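PDB 6QRO: glutamine cyclotransferase from Tannerella forsythia, which probably converts N-terminal glutamine of peptides to pyroglutamate as a zinc-dependent glutaminyl cyclase of the M28 peptidase family. Local coordinates for residues E52-C57 with F162-D167. Sequence-based numbering, arbitrary orientation.
With ZN (zinc ion), chain E.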
ATOM      1  N   GLU A  52       2.040   5.960  20.082  1.00 18.14           N
ATOM      2  CA  GLU A  52       3.321   5.282  20.270  1.00 20.41           C
ATOM      3  C   GLU A  52       3.424   4.036  19.389  1.00 17.81           C
ATOM      4  O   GLU A  52       4.503   3.723  18.884  1.00 16.28           O
ATOM      5  CB  GLU A  52       3.530   4.943  21.748  1.00 18.46           C
ATOM      6  CG  GLU A  52       4.942   4.451  22.114  1.00 27.89           C
ATOM      7  CD  GLU A  52       6.087   5.399  21.697  1.00 27.99           C
ATOM      8  OE1 GLU A  52       7.245   4.929  21.625  1.00 22.56           O
ATOM      9  OE2 GLU A  52       5.851   6.604  21.450  1.00 36.16           O
ATOM     10  N   ALA A  53       2.320   3.291  19.229  1.00 16.59           N
ATOM     11  CA  ALA A  53       2.320   2.116  18.355  1.00 13.50           C
ATOM     12  C   ALA A  53       2.723   2.478  16.931  1.00 15.56           C
ATOM     13  O   ALA A  53       3.390   1.697  16.246  1.00 15.25           O
ATOM     14  CB  ALA A  53       0.945   1.456  18.352  1.00 17.41           C
ATOM     15  N   HIS A  54       2.254   3.625  16.449  1.00 13.64           N
ATOM     16  CA  HIS A  54       2.673   4.163  15.163  1.00 10.77           C
ATOM     17  C   HIS A  54       4.182   4.423  15.140  1.00 14.16           C
ATOM     18  O   HIS A  54       4.867   4.103  14.159  1.00 11.41           O
ATOM     19  CB  HIS A  54       1.868   5.437  14.930  1.00 12.37           C
ATOM     20  CG  HIS A  54       1.985   6.038  13.567  1.00  9.51           C
ATOM     21  ND1 HIS A  54       1.053   5.807  12.580  1.00 10.05           N
ATOM     22  CD2 HIS A  54       2.871   6.917  13.047  1.00  9.55           C
ATOM     23  CE1 HIS A  54       1.375   6.492  11.498  1.00  9.07           C
ATOM     24  NE2 HIS A  54       2.469   7.183  11.760  1.00 13.19           N
ATOM     25  N   GLN A  55       4.718   5.017  16.212  1.00 15.65           N
ATOM     26  CA  GLN A  55       6.147   5.330  16.256  1.00 15.88           C
ATOM     27  C   GLN A  55       7.003   4.068  16.296  1.00 16.66           C
ATOM     28  O   GLN A  55       7.995   3.959  15.564  1.00 15.50           O
ATOM     29  CB  GLN A  55       6.458   6.215  17.462  1.00 19.03           C
ATOM     30  CG  GLN A  55       7.938   6.546  17.610  1.00 20.80           C
ATOM     31  CD  GLN A  55       8.472   7.430  16.492  1.00 25.99           C
ATOM     32  OE1 GLN A  55       7.816   8.383  16.060  1.00 26.76           O
ATOM     33  NE2 GLN A  55       9.680   7.127  16.028  1.00 24.26           N
ATOM     34  N   ARG A  56       6.651   3.113  17.157  1.00 15.40           N
ATOM     35  CA  ARG A  56       7.388   1.856  17.193  1.00 14.42           C
ATOM     36  C   ARG A  56       7.344   1.150  15.845  1.00 18.03           C
ATOM     37  O   ARG A  56       8.330   0.526  15.422  1.00 16.64           O
ATOM     38  CB  ARG A  56       6.854   0.950  18.295  1.00 14.08           C
ATOM     39  CG  ARG A  56       7.362   1.302  19.656  1.00 13.13           C
ATOM     40  CD  ARG A  56       7.044   0.184  20.629  1.00 13.81           C
ATOM     41  NE  ARG A  56       7.033   0.614  22.022  1.00 19.11           N
ATOM     42  CZ  ARG A  56       8.103   1.068  22.675  1.00 23.19           C
ATOM     43  NH1 ARG A  56       9.285   1.134  22.081  1.00 17.65           N
ATOM     44  NH2 ARG A  56       7.992   1.444  23.938  1.00 29.63           N
ATOM     45  N   CYS A  57       6.198   1.226  15.165  1.00 14.12           N
ATOM     46  CA  CYS A  57       6.068   0.584  13.867  1.00 12.62           C
ATOM     47  C   CYS A  57       6.892   1.302  12.800  1.00 14.39           C
ATOM     48  O   CYS A  57       7.468   0.654  11.922  1.00 14.94           O
ATOM     49  CB  CYS A  57       4.602   0.528  13.474  1.00 11.18           C
ATOM     50  SG  CYS A  57       4.353  -0.502  12.097  1.00 14.34           S
ATOM     51  N   PHE A 162       6.532   3.431   1.747  1.00  6.67           N
ATOM     52  CA  PHE A 162       5.416   3.234   2.661  1.00  9.04           C
ATOM     53  C   PHE A 162       4.858   4.607   3.011  1.00 10.00           C
ATOM     54  O   PHE A 162       5.527   5.398   3.679  1.00  9.23           O
ATOM     55  CB  PHE A 162       5.848   2.498   3.932  1.00 11.40           C
ATOM     56  CG  PHE A 162       6.483   1.149   3.680  1.00  7.22           C
ATOM     57  CD1 PHE A 162       5.954   0.288   2.749  1.00  9.06           C
ATOM     58  CD2 PHE A 162       7.612   0.762   4.372  1.00  9.06           C
ATOM     59  CE1 PHE A 162       6.530  -0.958   2.511  1.00 11.72           C
ATOM     60  CE2 PHE A 162       8.203  -0.473   4.130  1.00 10.77           C
ATOM     61  CZ  PHE A 162       7.649  -1.338   3.193  1.00  8.64           C
ATOM     62  N   PHE A 163       3.644   4.893   2.558  1.00  9.23           N
ATOM     63  CA  PHE A 163       3.032   6.200   2.786  1.00 10.94           C
ATOM     64  C   PHE A 163       2.221   6.252   4.083  1.00  8.48           C
ATOM     65  O   PHE A 163       1.402   5.369   4.365  1.00  8.90           O
ATOM     66  CB  PHE A 163       2.153   6.592   1.596  1.00  8.75           C
ATOM     67  CG  PHE A 163       2.943   7.013   0.395  1.00  9.66           C
ATOM     68  CD1 PHE A 163       3.918   7.990   0.515  1.00  8.66           C
ATOM     69  CD2 PHE A 163       2.684   6.486  -0.844  1.00 10.87           C
ATOM     70  CE1 PHE A 163       4.641   8.408  -0.567  1.00  8.80           C
ATOM     71  CE2 PHE A 163       3.412   6.897  -1.947  1.00 14.40           C
ATOM     72  CZ  PHE A 163       4.397   7.863  -1.803  1.00 10.84           C
ATOM     73  N   ASP A 164       2.425   7.317   4.839  1.00 11.62           N
ATOM     74  CA  ASP A 164       1.727   7.554   6.091  1.00 14.31           C
ATOM     75  C   ASP A 164       0.439   8.346   5.862  1.00 14.83           C
ATOM     76  O   ASP A 164       0.228   8.952   4.805  1.00 13.44           O
ATOM     77  CB  ASP A 164       2.638   8.312   7.061  1.00 11.18           C
ATOM     78  CG  ASP A 164       2.284   8.073   8.513  1.00 13.32           C
ATOM     79  OD1 ASP A 164       1.222   7.468   8.790  1.00 10.85           O
ATOM     80  OD2 ASP A 164       3.074   8.509   9.374  1.00 14.29           O
ATOM     81  N   ALA A 165      -0.428   8.314   6.877  1.00 13.47           N
ATOM     82  CA  ALA A 165      -1.578   9.220   6.980  1.00 14.24           C
ATOM     83  C   ALA A 165      -2.446   9.170   5.725  1.00 12.79           C
ATOM     84  O   ALA A 165      -3.004  10.185   5.295  1.00 12.31           O
ATOM     85  CB  ALA A 165      -1.127  10.655   7.284  1.00 13.21           C
ATOM     86  N   GLU A 166      -2.542   7.981   5.125  1.00 11.29           N
ATOM     87  CA  GLU A 166      -3.406   7.758   3.974  1.00 11.48           C
ATOM     88  C   GLU A 166      -4.861   7.582   4.374  1.00 12.45           C
ATOM     89  O   GLU A 166      -5.751   7.968   3.608  1.00 14.95           O
ATOM     90  CB  GLU A 166      -2.935   6.512   3.230  1.00 10.12           C
ATOM     91  CG  GLU A 166      -3.776   6.031   2.053  1.00 13.01           C
ATOM     92  CD  GLU A 166      -4.824   4.965   2.462  1.00 13.89           C
ATOM     93  OE1 GLU A 166      -4.931   4.671   3.670  1.00 13.57           O
ATOM     94  OE2 GLU A 166      -5.515   4.401   1.584  1.00 10.18           O
ATOM     95  N   ASP A 167      -5.110   7.003   5.554  1.00 12.70           N
ATOM     96  CA  ASP A 167      -6.410   6.462   5.935  1.00 12.81           C
ATOM     97  C   ASP A 167      -7.065   7.254   7.064  1.00 12.46           C
ATOM     98  O   ASP A 167      -7.841   6.697   7.847  1.00 12.15           O
ATOM     99  CB  ASP A 167      -6.271   4.997   6.346  1.00  9.77           C
ATOM    100  CG  ASP A 167      -7.319   4.123   5.710  1.00 10.76           C
ATOM    101  OD1 ASP A 167      -8.063   4.624   4.854  1.00 14.35           O
ATOM    102  OD2 ASP A 167      -7.392   2.940   6.025  1.00 10.03           O
TER
HETATM  103 ZN    ZN E 401      -8.736   2.419   4.605  1.00 15.28          ZN
HETATM  104  O   HOH W   1      -9.492   2.239   3.029  1.00 10.45           O
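His54 and Asp164 meet through one buried hydrogen bond, and they alone make the contact. His54 NE2 donates a hydrogen bond to Asp164 OD2, 2.8 Å away, with an N-H...O angle of 148°. The oxygen lies almost exactly in the imidazole plane, so the bond leaves the ring at its edge. With respect to the carboxylate, NE2 comes to OD2 from its syn side, somewhat out of the carboxylate plane. Ring and carboxylate are nearly coplanar, 19° apart, and the two side chains approach from opposite directions. In His54, CG is anti to the backbone N (chi1 -171°), which carries the ring off the helix toward Asp164.

Both ends of the pair are held further. His54 ND1 is hydrogen-bonded to the carbonyl oxygen of Arg47, so both ring nitrogens are engaged, which should hold the ring's rotation. Asp164 OD2 also accepts from the backbone N of Gln90. The two donors on OD2 would favour a charged carboxylate. With a carbonyl at ND1 and a carboxylate at NE2, His54 could well carry a positive charge.

Three residues after Asp164, Asp167 binds the zinc ion through OD2 at 2.0 Å and OD1 at 2.3 Å. Asp134, His288 and a water complete the site. The His-carboxylate pair joins helix 52-67 to the loop that carries the metal ligand Asp167. That loop leaves the C-terminal end of strand 157-163, which lies in the mixed sheet between strands 86-96 and 103-109. Gln90 of strand 86-96 touches His54, and Trp110, just past strand 103-109, meets its ring.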